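Local coordinates for protein endo-1,4-beta-xylanase C (Paenibacillus barcinonensis, PDB 4XUR) that hydrolyses internal beta-1,4-xylosidic linkages in xylan and binds xylotetraose through its second family 22 carbohydrate-binding module, at residues Ile78-Glu86 with Phe113-Gly121. Numbering follows the deposited sequence.
Sequences ISFWAMYDE and FASTTLNKG
Phe-113 and Leu-118 of strand 109-119 reach across the core of a beta-sandwich, the fold of this xylan-binding module, to strand 75-83 of the facing sheet; the short strand axes lie 8.1 Å apart at 43°. Apolar packing spans the layers: Phe-113 CZ meets Ile-78 CG2 at 4.1 Å and also nears the edge of the Phe-80 ring, while Leu-118 CD2 lies against Ala-82 CB and presses to 3.0 Å from Ala-82 O. Leu-97 and Ile-130 also touch Phe-113, which with Ala-114 forms a classic beta bulge against one residue of strand 90-101. Met-83 CG rests 3.8 Å from Gly-121 C. Where the strands end, a chi1 of 79° swings the Tyr-84 ring over to Leu-118 and Lys-120, although its CB does not point at them. Lys-120 CA makes a CH-pi contact over one face, 3.9 Å from the Tyr-84 ring centroid. Leu-118 O sits in the ring plane at the edge, 3.5 Å from Tyr-84 CE1, and Leu-118 CB packs alongside. The phenol OH hydrogen-bonds to Pro-88 O, fixing the far end of the ring. With an alanine in place of Tyr-84, a gap is likely to open beside Leu-118, with Lys-120 CA uncovered and Pro-88 O deprived of this partner. One backbone hydrogen bond closes this end, Gly-121 N to Tyr-84 O at 2.7 Å.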
# COMPACT_ATOMS: atom_id res chain seq x y z
N ILE A 78 -10.79 1.84 -3.93
CA ILE A 78 -9.76 1.82 -2.89
C ILE A 78 -9.16 3.20 -2.71
O ILE A 78 -8.78 3.89 -3.68
CB ILE A 78 -8.62 0.84 -3.18
CG1 ILE A 78 -9.18 -0.54 -3.40
CG2 ILE A 78 -7.61 0.86 -2.05
CD1 ILE A 78 -8.14 -1.68 -3.31
N SER A 79 -9.01 3.55 -1.46
CA SER A 79 -8.28 4.81 -1.08
C SER A 79 -7.43 4.65 0.15
O SER A 79 -7.61 3.75 0.96
CB SER A 79 -9.28 5.91 -0.85
OG SER A 79 -10.15 5.60 0.27
N PHE A 80 -6.45 5.57 0.28
CA PHE A 80 -5.62 5.68 1.49
C PHE A 80 -4.89 7.00 1.50
O PHE A 80 -4.77 7.61 0.48
CB PHE A 80 -4.64 4.51 1.67
CG PHE A 80 -3.49 4.45 0.69
CD1 PHE A 80 -3.59 3.71 -0.50
CD2 PHE A 80 -2.24 5.02 1.01
CE1 PHE A 80 -2.49 3.57 -1.35
CE2 PHE A 80 -1.16 4.90 0.16
CZ PHE A 80 -1.29 4.17 -1.02
N TRP A 81 -4.41 7.38 2.69
CA TRP A 81 -3.61 8.61 2.88
C TRP A 81 -2.22 8.26 3.16
O TRP A 81 -1.95 7.29 3.89
CB TRP A 81 -4.19 9.43 4.01
CG TRP A 81 -5.58 9.97 3.69
CD1 TRP A 81 -6.75 9.30 3.77
CD2 TRP A 81 -5.91 11.31 3.32
NE1 TRP A 81 -7.79 10.08 3.39
CE2 TRP A 81 -7.31 11.33 3.08
CE3 TRP A 81 -5.17 12.44 3.04
CZ2 TRP A 81 -7.98 12.49 2.70
CZ3 TRP A 81 -5.85 13.60 2.65
CH2 TRP A 81 -7.22 13.60 2.45
N ALA A 82 -1.29 9.04 2.60
CA ALA A 82 0.14 8.76 2.77
C ALA A 82 0.86 10.04 3.07
O ALA A 82 0.38 11.14 2.67
CB ALA A 82 0.71 8.10 1.53
N MET A 83 1.99 9.91 3.79
CA MET A 83 2.86 11.06 4.18
C MET A 83 4.30 10.58 4.34
O MET A 83 4.54 9.46 4.76
CB MET A 83 2.31 11.73 5.44
CG MET A 83 3.02 13.04 5.84
SD MET A 83 4.47 12.76 6.89
CE MET A 83 3.65 12.49 8.45
N TYR A 84 5.26 11.50 4.03
CA TYR A 84 6.67 11.29 4.34
C TYR A 84 7.22 12.62 4.96
O TYR A 84 6.77 13.65 4.63
CB TYR A 84 7.45 10.86 3.09
CG TYR A 84 7.83 11.95 2.10
CD1 TYR A 84 6.90 12.47 1.19
CD2 TYR A 84 9.11 12.49 2.11
CE1 TYR A 84 7.25 13.43 0.25
CE2 TYR A 84 9.47 13.48 1.18
CZ TYR A 84 8.55 14.00 0.33
OH TYR A 84 8.92 14.98 -0.57
N ASP A 85 8.17 12.48 5.88
CA ASP A 85 8.75 13.68 6.53
C ASP A 85 10.31 13.66 6.64
O ASP A 85 10.85 14.22 7.59
CB ASP A 85 8.06 13.94 7.89
CG ASP A 85 8.24 12.84 8.91
OD1 ASP A 85 9.24 12.05 8.83
OD2 ASP A 85 7.40 12.75 9.85
N GLU A 86 10.99 13.08 5.65
CA GLU A 86 12.43 13.27 5.46
C GLU A 86 12.87 13.11 4.02
O GLU A 86 12.25 12.41 3.24
CB GLU A 86 13.22 12.38 6.43
CG GLU A 86 13.21 10.91 6.14
CD GLU A 86 14.05 10.10 7.10
OE1 GLU A 86 13.78 10.15 8.33
OE2 GLU A 86 14.96 9.41 6.62
N PHE A 113 -2.49 0.95 -9.49
CA PHE A 113 -3.79 1.49 -9.65
C PHE A 113 -3.89 3.00 -9.42
O PHE A 113 -4.90 3.65 -9.89
CB PHE A 113 -4.81 0.72 -8.76
CG PHE A 113 -4.64 0.94 -7.27
CD1 PHE A 113 -5.15 2.07 -6.64
CD2 PHE A 113 -3.99 -0.01 -6.51
CE1 PHE A 113 -5.00 2.23 -5.26
CE2 PHE A 113 -3.85 0.14 -5.13
CZ PHE A 113 -4.38 1.24 -4.51
N ALA A 114 -2.92 3.61 -8.77
CA ALA A 114 -2.93 5.03 -8.58
C ALA A 114 -1.56 5.55 -8.10
O ALA A 114 -0.77 4.79 -7.56
CB ALA A 114 -4.01 5.44 -7.59
N SER A 115 -1.36 6.86 -8.30
CA SER A 115 -0.11 7.56 -8.04
C SER A 115 -0.40 9.01 -7.77
O SER A 115 -1.22 9.58 -8.49
CB SER A 115 0.77 7.48 -9.26
OG SER A 115 1.97 8.25 -9.10
N THR A 116 0.24 9.62 -6.75
CA THR A 116 0.17 11.05 -6.51
C THR A 116 1.55 11.55 -6.08
O THR A 116 2.37 10.77 -5.57
CB THR A 116 -0.87 11.45 -5.45
OG1 THR A 116 -0.41 11.12 -4.13
CG2 THR A 116 -2.19 10.77 -5.64
N THR A 117 1.81 12.86 -6.32
CA THR A 117 3.03 13.51 -5.85
C THR A 117 2.77 14.16 -4.47
O THR A 117 1.92 15.00 -4.33
CB THR A 117 3.52 14.60 -6.89
OG1 THR A 117 3.86 13.96 -8.14
CG2 THR A 117 4.80 15.29 -6.36
N LEU A 118 3.53 13.76 -3.48
CA LEU A 118 3.37 14.27 -2.12
C LEU A 118 4.44 15.33 -1.88
O LEU A 118 5.58 15.17 -2.34
CB LEU A 118 3.51 13.19 -1.11
CG LEU A 118 2.33 12.20 -1.06
CD1 LEU A 118 2.60 11.11 -2.06
CD2 LEU A 118 2.18 11.69 0.30
N ASN A 119 4.07 16.36 -1.17
CA ASN A 119 5.03 17.34 -0.62
C ASN A 119 5.50 16.88 0.75
O ASN A 119 4.69 16.42 1.58
CB ASN A 119 4.35 18.70 -0.51
CG ASN A 119 3.80 19.18 -1.87
OD1 ASN A 119 2.58 19.34 -2.04
ND2 ASN A 119 4.67 19.36 -2.83
N LYS A 120 6.80 16.99 1.00
CA LYS A 120 7.40 16.66 2.31
C LYS A 120 6.51 17.17 3.45
O LYS A 120 6.12 18.33 3.48
CB LYS A 120 8.81 17.29 2.40
CG LYS A 120 9.58 16.94 3.64
CD LYS A 120 11.06 17.36 3.50
CE LYS A 120 11.69 17.63 4.84
NZ LYS A 120 13.18 17.52 4.73
N GLY A 121 6.11 16.26 4.34
CA GLY A 121 5.30 16.60 5.52
C GLY A 121 3.78 16.73 5.42
O GLY A 121 3.12 16.87 6.44